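Local coordinates for protein chromatin structure-remodeling complex subunit RSC2 (Saccharomyces cerevisiae, PDB 4BB7) that forms part of the ATP-dependent RSC chromatin-remodelling complex, which repositions nucleosomes and transfers histone octamers, and binds histone H3 through its BAH domain, at residues 104-109 and 143-148; 65-70 and 126-131; 20-25 and 98-103. One frame throughout, in Å; residues are numbered along the deposited sequence.

Interaction 1 (104-109 and 143-148). With SO4 (sulfate ion), chain E.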
loop_
_atom_site.group_PDB
_atom_site.type_symbol
_atom_site.label_atom_id
_atom_site.label_comp_id
_atom_site.label_asym_id
_atom_site.label_seq_id
_atom_site.Cartn_x
_atom_site.Cartn_y
_atom_site.Cartn_z
ATOM N N CYS A 104 14.485 1.116 -18.400
ATOM C CA CYS A 104 14.960 2.414 -18.858
ATOM C C CYS A 104 16.128 2.842 -17.987
ATOM O O CYS A 104 16.628 2.059 -17.178
ATOM C CB CYS A 104 13.845 3.467 -18.815
ATOM S SG CYS A 104 13.543 4.226 -17.189
ATOM N N TYR A 105 16.562 4.084 -18.153
ATOM C CA TYR A 105 17.619 4.628 -17.313
ATOM C C TYR A 105 17.454 6.130 -17.104
ATOM O O TYR A 105 17.299 6.885 -18.063
ATOM C CB TYR A 105 18.995 4.322 -17.907
ATOM C CG TYR A 105 20.127 4.521 -16.927
ATOM C CD1 TYR A 105 20.456 3.532 -16.013
ATOM C CD2 TYR A 105 20.859 5.699 -16.910
ATOM C CE1 TYR A 105 21.487 3.706 -15.112
ATOM C CE2 TYR A 105 21.893 5.882 -16.012
ATOM C CZ TYR A 105 22.203 4.881 -15.117
ATOM O OH TYR A 105 23.230 5.054 -14.219
ATOM N N VAL A 106 17.479 6.552 -15.844
ATOM C CA VAL A 106 17.447 7.970 -15.508
ATOM C C VAL A 106 18.815 8.409 -14.994
ATOM O O VAL A 106 19.335 7.838 -14.031
ATOM C CB VAL A 106 16.375 8.280 -14.441
ATOM C CG1 VAL A 106 16.446 9.744 -14.023
ATOM C CG2 VAL A 106 14.986 7.932 -14.962
ATOM N N ILE A 107 19.398 9.415 -15.642
ATOM C CA ILE A 107 20.707 9.929 -15.245
ATOM C C ILE A 107 20.599 11.306 -14.580
ATOM O O ILE A 107 19.695 12.086 -14.882
ATOM C CB ILE A 107 21.685 9.996 -16.445
ATOM C CG1 ILE A 107 23.121 10.209 -15.963
ATOM C CG2 ILE A 107 21.280 11.092 -17.414
ATOM C CD1 ILE A 107 24.143 10.206 -17.079
ATOM N N HIS A 108 21.524 11.590 -13.668
ATOM C CA HIS A 108 21.545 12.864 -12.960
ATOM C C HIS A 108 22.189 13.957 -13.813
ATOM O O HIS A 108 23.314 13.802 -14.289
ATOM C CB HIS A 108 22.295 12.716 -11.636
ATOM C CG HIS A 108 22.240 13.938 -10.775
ATOM N ND1 HIS A 108 23.331 14.403 -10.071
ATOM C CD2 HIS A 108 21.225 14.792 -10.503
ATOM C CE1 HIS A 108 22.990 15.491 -9.404
ATOM N NE2 HIS A 108 21.717 15.749 -9.649
ATOM N N PHE A 109 21.477 15.065 -13.998
ATOM C CA PHE A 109 21.945 16.129 -14.885
ATOM C C PHE A 109 23.413 16.491 -14.696
ATOM O O PHE A 109 24.162 16.596 -15.664
ATOM C CB PHE A 109 21.095 17.391 -14.742
ATOM C CG PHE A 109 21.611 18.554 -15.543
ATOM C CD1 PHE A 109 21.590 18.520 -16.933
ATOM C CD2 PHE A 109 22.119 19.679 -14.914
ATOM C CE1 PHE A 109 22.065 19.589 -17.678
ATOM C CE2 PHE A 109 22.597 20.753 -15.653
ATOM C CZ PHE A 109 22.571 20.708 -17.036
ATOM N N ARG A 143 21.073 18.292 -5.489
ATOM C CA ARG A 143 22.514 18.324 -5.281
ATOM C C ARG A 143 23.020 17.006 -4.697
ATOM O O ARG A 143 24.166 16.619 -4.917
ATOM C CB ARG A 143 22.888 19.475 -4.344
ATOM C CG ARG A 143 22.286 20.826 -4.716
ATOM C CD ARG A 143 22.803 21.328 -6.056
ATOM N NE ARG A 143 22.468 22.734 -6.276
ATOM C CZ ARG A 143 23.303 23.747 -6.061
ATOM N NH1 ARG A 143 24.534 23.517 -5.622
ATOM N NH2 ARG A 143 22.909 24.993 -6.289
ATOM N N THR A 144 22.162 16.325 -3.945
ATOM C CA THR A 144 22.531 15.070 -3.297
ATOM C C THR A 144 21.772 13.909 -3.927
ATOM O O THR A 144 20.801 13.408 -3.364
ATOM C CB THR A 144 22.230 15.117 -1.782
ATOM O OG1 THR A 144 22.758 16.327 -1.224
ATOM C CG2 THR A 144 22.850 13.925 -1.072
ATOM N N TRP A 145 22.224 13.491 -5.103
ATOM C CA TRP A 145 21.525 12.497 -5.909
ATOM C C TRP A 145 21.399 11.142 -5.216
ATOM O O TRP A 145 20.410 10.427 -5.405
ATOM C CB TRP A 145 22.226 12.342 -7.261
ATOM C CG TRP A 145 21.583 11.358 -8.194
ATOM C CD1 TRP A 145 22.119 10.183 -8.645
ATOM C CD2 TRP A 145 20.288 11.465 -8.795
ATOM N NE1 TRP A 145 21.236 9.553 -9.491
ATOM C CE2 TRP A 145 20.104 10.319 -9.600
ATOM C CE3 TRP A 145 19.266 12.415 -8.733
ATOM C CZ2 TRP A 145 18.942 10.101 -10.335
ATOM C CZ3 TRP A 145 18.112 12.197 -9.466
ATOM C CH2 TRP A 145 17.959 11.049 -10.256
ATOM N N LYS A 146 22.398 10.791 -4.415
ATOM C CA LYS A 146 22.395 9.504 -3.731
ATOM C C LYS A 146 21.240 9.422 -2.742
ATOM O O LYS A 146 20.720 8.345 -2.470
ATOM C CB LYS A 146 23.732 9.263 -3.021
ATOM C CG LYS A 146 24.030 10.233 -1.887
ATOM N N ALA A 147 20.833 10.572 -2.222
ATOM C CA ALA A 147 19.754 10.635 -1.243
ATOM C C ALA A 147 18.385 10.363 -1.869
ATOM O O ALA A 147 17.389 10.221 -1.158
ATOM C CB ALA A 147 19.760 11.986 -0.538
ATOM N N CYS A 148 18.340 10.290 -3.195
ATOM C CA CYS A 148 17.089 10.019 -3.900
ATOM C C CYS A 148 16.943 8.541 -4.233
ATOM O O CYS A 148 15.898 8.104 -4.712
ATOM C CB CYS A 148 17.006 10.846 -5.186
ATOM S SG CYS A 148 16.938 12.633 -4.913
HETATM S S SO4 E . 19.797 18.682 -2.063
HETATM O O1 SO4 E . 19.686 20.112 -2.339
HETATM O O2 SO4 E . 19.773 17.930 -3.314
HETATM O O3 SO4 E . 21.053 18.416 -1.368
HETATM O O4 SO4 E . 18.675 18.268 -1.225
#

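Interaction 2 (65-70 and 126-131)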
loop_
_atom_site.group_PDB
_atom_site.type_symbol
_atom_site.label_atom_id
_atom_site.label_comp_id
_atom_site.label_asym_id
_atom_site.label_seq_id
_atom_site.Cartn_x
_atom_site.Cartn_y
_atom_site.Cartn_z
ATOM N N CYS A 65 9.384 4.640 -7.013
ATOM C CA CYS A 65 9.293 6.086 -6.863
ATOM C C CYS A 65 9.038 6.719 -8.226
ATOM O O CYS A 65 9.871 6.625 -9.129
ATOM C CB CYS A 65 10.572 6.656 -6.252
ATOM S SG CYS A 65 10.511 8.449 -5.936
ATOM N N TRP A 66 7.884 7.364 -8.369
ATOM C CA TRP A 66 7.485 7.947 -9.643
ATOM C C TRP A 66 8.325 9.155 -10.029
ATOM O O TRP A 66 8.777 9.914 -9.172
ATOM C CB TRP A 66 6.005 8.339 -9.619
ATOM C CG TRP A 66 5.066 7.173 -9.703
ATOM C CD1 TRP A 66 5.399 5.863 -9.891
ATOM C CD2 TRP A 66 3.638 7.213 -9.600
ATOM N NE1 TRP A 66 4.266 5.084 -9.912
ATOM C CE2 TRP A 66 3.172 5.889 -9.737
ATOM C CE3 TRP A 66 2.708 8.240 -9.407
ATOM C CZ2 TRP A 66 1.818 5.564 -9.688
ATOM C CZ3 TRP A 66 1.363 7.916 -9.361
ATOM C CH2 TRP A 66 0.931 6.588 -9.500
ATOM N N TYR A 67 8.532 9.316 -11.331
ATOM C CA TYR A 67 9.168 10.502 -11.885
ATOM C C TYR A 67 8.280 11.047 -12.997
ATOM O O TYR A 67 7.996 10.348 -13.968
ATOM C CB TYR A 67 10.555 10.167 -12.436
ATOM C CG TYR A 67 11.599 9.908 -11.373
ATOM C CD1 TYR A 67 11.469 8.846 -10.484
ATOM C CD2 TYR A 67 12.726 10.713 -11.271
ATOM C CE1 TYR A 67 12.424 8.601 -9.515
ATOM C CE2 TYR A 67 13.690 10.473 -10.306
ATOM C CZ TYR A 67 13.530 9.417 -9.431
ATOM O OH TYR A 67 14.485 9.180 -8.473
ATOM N N TYR A 68 7.835 12.288 -12.848
ATOM C CA TYR A 68 6.913 12.886 -13.807
ATOM C C TYR A 68 7.617 13.364 -15.072
ATOM O O TYR A 68 8.813 13.657 -15.061
ATOM C CB TYR A 68 6.162 14.060 -13.173
ATOM C CG TYR A 68 5.120 13.662 -12.153
ATOM C CD1 TYR A 68 4.766 12.329 -11.973
ATOM C CD2 TYR A 68 4.478 14.619 -11.380
ATOM C CE1 TYR A 68 3.807 11.963 -11.043
ATOM C CE2 TYR A 68 3.518 14.263 -10.448
ATOM C CZ TYR A 68 3.187 12.934 -10.282
ATOM O OH TYR A 68 2.234 12.576 -9.355
ATOM N N ARG A 69 6.865 13.431 -16.165
ATOM C CA ARG A 69 7.331 14.099 -17.368
ATOM C C ARG A 69 6.779 15.517 -17.313
ATOM O O ARG A 69 5.833 15.780 -16.572
ATOM C CB ARG A 69 6.825 13.384 -18.619
ATOM C CG ARG A 69 7.091 11.889 -18.654
ATOM C CD ARG A 69 6.488 11.285 -19.911
ATOM N NE ARG A 69 6.553 9.827 -19.932
ATOM C CZ ARG A 69 7.416 9.126 -20.661
ATOM N NH1 ARG A 69 8.298 9.749 -21.430
ATOM N NH2 ARG A 69 7.396 7.803 -20.622
ATOM N N PRO A 70 7.367 16.438 -18.095
ATOM C CA PRO A 70 6.965 17.850 -18.065
ATOM C C PRO A 70 5.453 18.048 -18.192
ATOM O O PRO A 70 4.854 18.771 -17.392
ATOM C CB PRO A 70 7.676 18.436 -19.286
ATOM C CG PRO A 70 8.884 17.569 -19.463
ATOM C CD PRO A 70 8.447 16.188 -19.068
ATOM N N PHE A 126 16.521 8.965 -20.041
ATOM C CA PHE A 126 15.955 10.185 -19.472
ATOM C C PHE A 126 16.999 10.854 -18.587
ATOM O O PHE A 126 17.928 10.197 -18.114
ATOM C CB PHE A 126 14.714 9.879 -18.627
ATOM C CG PHE A 126 13.667 9.067 -19.337
ATOM C CD1 PHE A 126 12.792 9.665 -20.227
ATOM C CD2 PHE A 126 13.537 7.709 -19.086
ATOM C CE1 PHE A 126 11.816 8.920 -20.871
ATOM C CE2 PHE A 126 12.562 6.956 -19.727
ATOM C CZ PHE A 126 11.702 7.561 -20.621
ATOM N N VAL A 127 16.845 12.154 -18.358
ATOM C CA VAL A 127 17.728 12.864 -17.442
ATOM C C VAL A 127 16.915 13.622 -16.406
ATOM O O VAL A 127 15.842 14.142 -16.704
ATOM C CB VAL A 127 18.674 13.845 -18.175
ATOM C CG1 VAL A 127 17.894 15.008 -18.758
ATOM C CG2 VAL A 127 19.754 14.354 -17.230
ATOM N N CYS A 128 17.430 13.674 -15.185
ATOM C CA CYS A 128 16.763 14.387 -14.107
ATOM C C CYS A 128 17.699 15.398 -13.456
ATOM O O CYS A 128 18.806 15.061 -13.027
ATOM C CB CYS A 128 16.223 13.406 -13.059
ATOM S SG CYS A 128 15.519 14.184 -11.581
ATOM N N GLU A 129 17.247 16.643 -13.401
ATOM C CA GLU A 129 17.963 17.681 -12.678
ATOM C C GLU A 129 17.162 18.125 -11.456
ATOM O O GLU A 129 17.717 18.310 -10.372
ATOM C CB GLU A 129 18.232 18.879 -13.584
ATOM C CG GLU A 129 19.074 19.953 -12.929
ATOM C CD GLU A 129 19.247 21.168 -13.811
ATOM O OE1 GLU A 129 18.520 21.266 -14.818
ATOM O OE2 GLU A 129 20.105 22.021 -13.499
ATOM N N PHE A 130 15.854 18.280 -11.640
ATOM C CA PHE A 130 14.982 18.823 -10.602
ATOM C C PHE A 130 14.078 17.777 -9.956
ATOM O O PHE A 130 13.639 16.829 -10.605
ATOM C CB PHE A 130 14.104 19.934 -11.185
ATOM C CG PHE A 130 14.879 21.054 -11.810
ATOM C CD1 PHE A 130 15.308 22.128 -11.043
ATOM C CD2 PHE A 130 15.179 21.034 -13.162
ATOM C CE1 PHE A 130 16.022 23.160 -11.615
ATOM C CE2 PHE A 130 15.892 22.063 -13.740
ATOM C CZ PHE A 130 16.315 23.131 -12.964
ATOM N N ARG A 131 13.801 17.963 -8.672
ATOM C CA ARG A 131 12.722 17.240 -8.015
ATOM C C ARG A 131 11.493 18.143 -7.978
ATOM O O ARG A 131 11.612 19.371 -8.021
ATOM C CB ARG A 131 13.124 16.790 -6.607
ATOM C CG ARG A 131 13.703 17.882 -5.724
ATOM C CD ARG A 131 14.018 17.337 -4.332
ATOM N NE ARG A 131 14.677 18.318 -3.472
ATOM C CZ ARG A 131 14.037 19.149 -2.657
ATOM N NH1 ARG A 131 12.710 19.128 -2.590
ATOM N NH2 ARG A 131 14.722 20.005 -1.909
#

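Interaction 3 (20-25 and 98-103)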
loop_
_atom_site.group_PDB
_atom_site.type_symbol
_atom_site.label_atom_id
_atom_site.label_comp_id
_atom_site.label_asym_id
_atom_site.label_seq_id
_atom_site.Cartn_x
_atom_site.Cartn_y
_atom_site.Cartn_z
ATOM N N VAL A 20 12.702 -9.948 -10.142
ATOM C CA VAL A 20 11.427 -10.224 -10.783
ATOM C C VAL A 20 11.638 -10.368 -12.281
ATOM O O VAL A 20 12.325 -9.554 -12.896
ATOM C CB VAL A 20 10.400 -9.109 -10.507
ATOM C CG1 VAL A 20 9.183 -9.271 -11.408
ATOM C CG2 VAL A 20 9.992 -9.124 -9.049
ATOM N N ILE A 21 11.057 -11.410 -12.865
ATOM C CA ILE A 21 11.189 -11.636 -14.299
ATOM C C ILE A 21 9.876 -11.387 -15.036
ATOM O O ILE A 21 8.923 -12.162 -14.916
ATOM C CB ILE A 21 11.698 -13.054 -14.607
ATOM C CG1 ILE A 21 12.990 -13.328 -13.834
ATOM C CG2 ILE A 21 11.917 -13.224 -16.106
ATOM C CD1 ILE A 21 13.673 -14.623 -14.223
ATOM N N VAL A 22 9.832 -10.297 -15.794
ATOM C CA VAL A 22 8.656 -9.960 -16.584
ATOM C C VAL A 22 9.020 -9.882 -18.060
ATOM O O VAL A 22 9.979 -9.209 -18.438
ATOM C CB VAL A 22 8.024 -8.627 -16.133
ATOM C CG1 VAL A 22 6.932 -8.206 -17.100
ATOM C CG2 VAL A 22 7.474 -8.752 -14.721
ATOM N N ASN A 23 8.250 -10.585 -18.886
ATOM C CA ASN A 23 8.522 -10.677 -20.314
ATOM C C ASN A 23 9.970 -11.076 -20.595
ATOM O O ASN A 23 10.598 -10.568 -21.529
ATOM C CB ASN A 23 8.182 -9.363 -21.013
ATOM C CG ASN A 23 7.497 -9.579 -22.342
ATOM O OD1 ASN A 23 7.597 -10.652 -22.936
ATOM N ND2 ASN A 23 6.788 -8.560 -22.817
ATOM N N ASN A 24 10.484 -11.989 -19.777
ATOM C CA ASN A 24 11.858 -12.476 -19.889
ATOM C C ASN A 24 12.900 -11.412 -19.548
ATOM O O ASN A 24 14.043 -11.479 -19.997
ATOM C CB ASN A 24 12.123 -13.076 -21.274
ATOM C CG ASN A 24 13.446 -13.816 -21.343
ATOM O OD1 ASN A 24 13.579 -14.923 -20.818
ATOM N ND2 ASN A 24 14.436 -13.205 -21.990
ATOM N N ILE A 25 12.501 -10.433 -18.747
ATOM C CA ILE A 25 13.421 -9.396 -18.304
ATOM C C ILE A 25 13.502 -9.349 -16.783
ATOM O O ILE A 25 12.480 -9.336 -16.097
ATOM C CB ILE A 25 13.022 -8.016 -18.850
ATOM C CG1 ILE A 25 13.301 -7.948 -20.354
ATOM C CG2 ILE A 25 13.767 -6.908 -18.109
ATOM C CD1 ILE A 25 12.839 -6.664 -21.013
ATOM N N SER A 98 3.384 -7.196 -13.017
ATOM C CA SER A 98 2.845 -7.338 -14.362
ATOM C C SER A 98 2.720 -5.978 -15.062
ATOM O O SER A 98 2.560 -5.913 -16.281
ATOM C CB SER A 98 1.495 -8.055 -14.319
ATOM O OG SER A 98 0.695 -7.550 -13.263
ATOM N N ASN A 99 2.802 -4.898 -14.289
ATOM C CA ASN A 99 2.736 -3.549 -14.848
ATOM C C ASN A 99 4.009 -3.139 -15.585
ATOM O O ASN A 99 3.971 -2.283 -16.467
ATOM C CB ASN A 99 2.422 -2.516 -13.759
ATOM C CG ASN A 99 1.035 -2.680 -13.174
ATOM O OD1 ASN A 99 0.165 -3.315 -13.773
ATOM N ND2 ASN A 99 0.816 -2.100 -11.996
ATOM N N LEU A 100 5.137 -3.740 -15.210
ATOM C CA LEU A 100 6.413 -3.437 -15.853
ATOM C C LEU A 100 6.335 -3.712 -17.347
ATOM O O LEU A 100 5.997 -4.821 -17.765
ATOM C CB LEU A 100 7.542 -4.268 -15.238
ATOM C CG LEU A 100 7.966 -3.969 -13.802
ATOM C CD1 LEU A 100 8.816 -5.103 -13.258
ATOM C CD2 LEU A 100 8.710 -2.636 -13.719
ATOM N N VAL A 101 6.653 -2.708 -18.153
ATOM C CA VAL A 101 6.579 -2.862 -19.601
ATOM C C VAL A 101 7.942 -2.711 -20.268
ATOM O O VAL A 101 8.057 -2.834 -21.485
ATOM C CB VAL A 101 5.570 -1.883 -20.233
ATOM C CG1 VAL A 101 4.168 -2.170 -19.718
ATOM C CG2 VAL A 101 5.963 -0.444 -19.942
ATOM N N GLY A 102 8.974 -2.454 -19.470
ATOM C CA GLY A 102 10.318 -2.351 -20.005
ATOM C C GLY A 102 11.312 -1.693 -19.072
ATOM O O GLY A 102 10.940 -1.115 -18.053
ATOM N N LYS A 103 12.589 -1.796 -19.422
ATOM C CA LYS A 103 13.654 -1.137 -18.677
ATOM C C LYS A 103 13.880 0.266 -19.220
ATOM O O LYS A 103 13.513 0.570 -20.358
ATOM C CB LYS A 103 14.961 -1.923 -18.801
ATOM C CG LYS A 103 15.044 -3.169 -17.944
ATOM C CD LYS A 103 15.243 -2.815 -16.484
ATOM C CE LYS A 103 15.565 -4.049 -15.659
ATOM N NZ LYS A 103 16.855 -4.674 -16.071
#

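Interaction 1 (104-109 and 143-148)
His108 and Trp145 each lay their CB over a face of the other's ring, a reciprocal CH-pi contact. The pair pins the loop that follows strand 138-141, where residues 145-148 make a 3-10 turn, against the end of strand 100-108 in the SH3-like beta sheet of the BAH domain. His108 CB lies 3.6 Å from the centroid of the Trp145 five-membered ring, and Trp145 CB 3.8 Å from the centroid of the His108 imidazole. The ring planes are only 9° apart, but the rings are slid past each other and barely overlap. Both side chains hold CG anti to the backbone N (chi1 -174° for His108, -179° for Trp145), which lets them run past one another in opposite directions. The imidazole is fixed by a hydrogen bond from NE2 to the Ile142 carbonyl, just before the loop segment. At the far end of the indole, Val106 CG1 meets Trp145 CH2 at 4.3 Å. With an alanine here the indole is gone, and His108 CB would probably lose the face it packs on, leaving a gap between loop and strand beside Val106. On the loop's other side a sulfate, probably from the crystallisation liquor, takes hydrogen bonds from Arg143 N and Thr144 N on its O2, while Thr144 OG1 hydrogen-bonds to its O3 at 2.7 Å.

Interaction 2 (65-70 and 126-131)
Tyr67 turns the edge of its ring, not a face, to Cys128 within the SH3-like sheet of the BAH domain: SG lies near the ring plane, 4.3 Å from Tyr67 CE2. Another part of the same rim has Cys65 O in its plane, so the carbonyl oxygen of its own strand faces ring C-H groups, 3.1 Å from Tyr67 CD1. Trp32 adds an edge-to-face contact with this ring. The second flat pair is Arg69 and Phe126, whose guanidinium and phenyl planes stand 81° apart, the arginine coming to the phenyl ring obliquely.

Strands 60-68 and 125-128 are not neighbours in the sheet: 45-54, 32-35 and 100-108 come between them in the strand order. Strands so far apart in the order meet here through their side chains, consistent with the barrel-like curl of this fold. The backbones stay well separated, with the CA atoms of Arg69 and Phe126 9.7 Å apart, and no hydrogen bond passes between the two segments. Tyr67, Phe126 and Cys128, all buried, start their side chains toward the opposite segment. Cys128 holds SG anti to its own N (chi1 174°), which brings the sulfur to the tyrosine rim. Arg69 follows directly on strand 60-68. Its chain is extended from CG to NE (chi2 177°), a reach that carries the guanidinium to the phenyl ring, and a hydrogen bond from NH2 to the Pro44 carbonyl fixes its far end. Val46 of strand 45-54 touches both Arg69 and Phe126. The other terminal nitrogen does the touching across the contact: Arg69 NH1 lies 3.7 Å from Phe126 CE1 and 4.1 Å from Phe126 CZ.

Interaction 3 (20-25 and 98-103)
Val22, Leu100 and Ile25 supply most of the surface buried where an N-terminal beta-hairpin packs on the start of strand 100-108 of the BAH domain. The hairpin reverses through a type I' turn from Val22 to Ile25, with Asn23 and Asn24 at its corners in left-handed backbone conformations. Val22 and Ile25 are its hydrogen-bonded pair: Val22 N to Ile25 O and Ile25 N to Val22 O are each 2.8 Å. Both residues point their side chains at segment 98-103, one to each end of strand residues 100-103. Val22 straddles Leu100: CG1, set anti to the backbone N (chi1 172°), rests 3.6 Å from Leu100 O, while CG2 meets Leu100 CD1 at 4.2 Å, the two side chains crossing at about a right angle. Tyr27 of the hairpin's second strand also touches both Val22 and Leu100. No hydrogen bond crosses between the segments; strand 100-108 instead pairs its backbone with strand 32-35, as Val101 and Gly102 do with Leu34. Lys103 lies alongside Ile25, bent at chi2 and chi4, its ammonium in a cation-pi contact with Tyr27. Its chi1 of -77° sets Lys103 CG 4.0 Å from Ile25 CG2, and the chi2 bend (-74°) returns Lys103 CE to 4.2 Å from the same methyl.

Interactions 1 and 3 share strand 100-108, and interaction 2 reaches the neighbouring strand 125-128. Interaction 3 uses the start of the shared strand and interaction 1 its end, their segments adjoining at residues 103 and 104 although the contact centres lie about 22 Å apart. Interactions 1 and 2 are close, with centres about 9 Å apart, and are joined by backbone bonds from the end of strand 100-108 and the start of the helix after it: Ile107 O to Cys128 N and Phe109 N to Cys128 O, both 2.8 Å and probably hydrogen bonds. Cys128 also packs against Val106 and Trp145, and Trp32 touches both Trp145 and Tyr67. The sulfate sits at interaction 1, on Arg143 and Thr144.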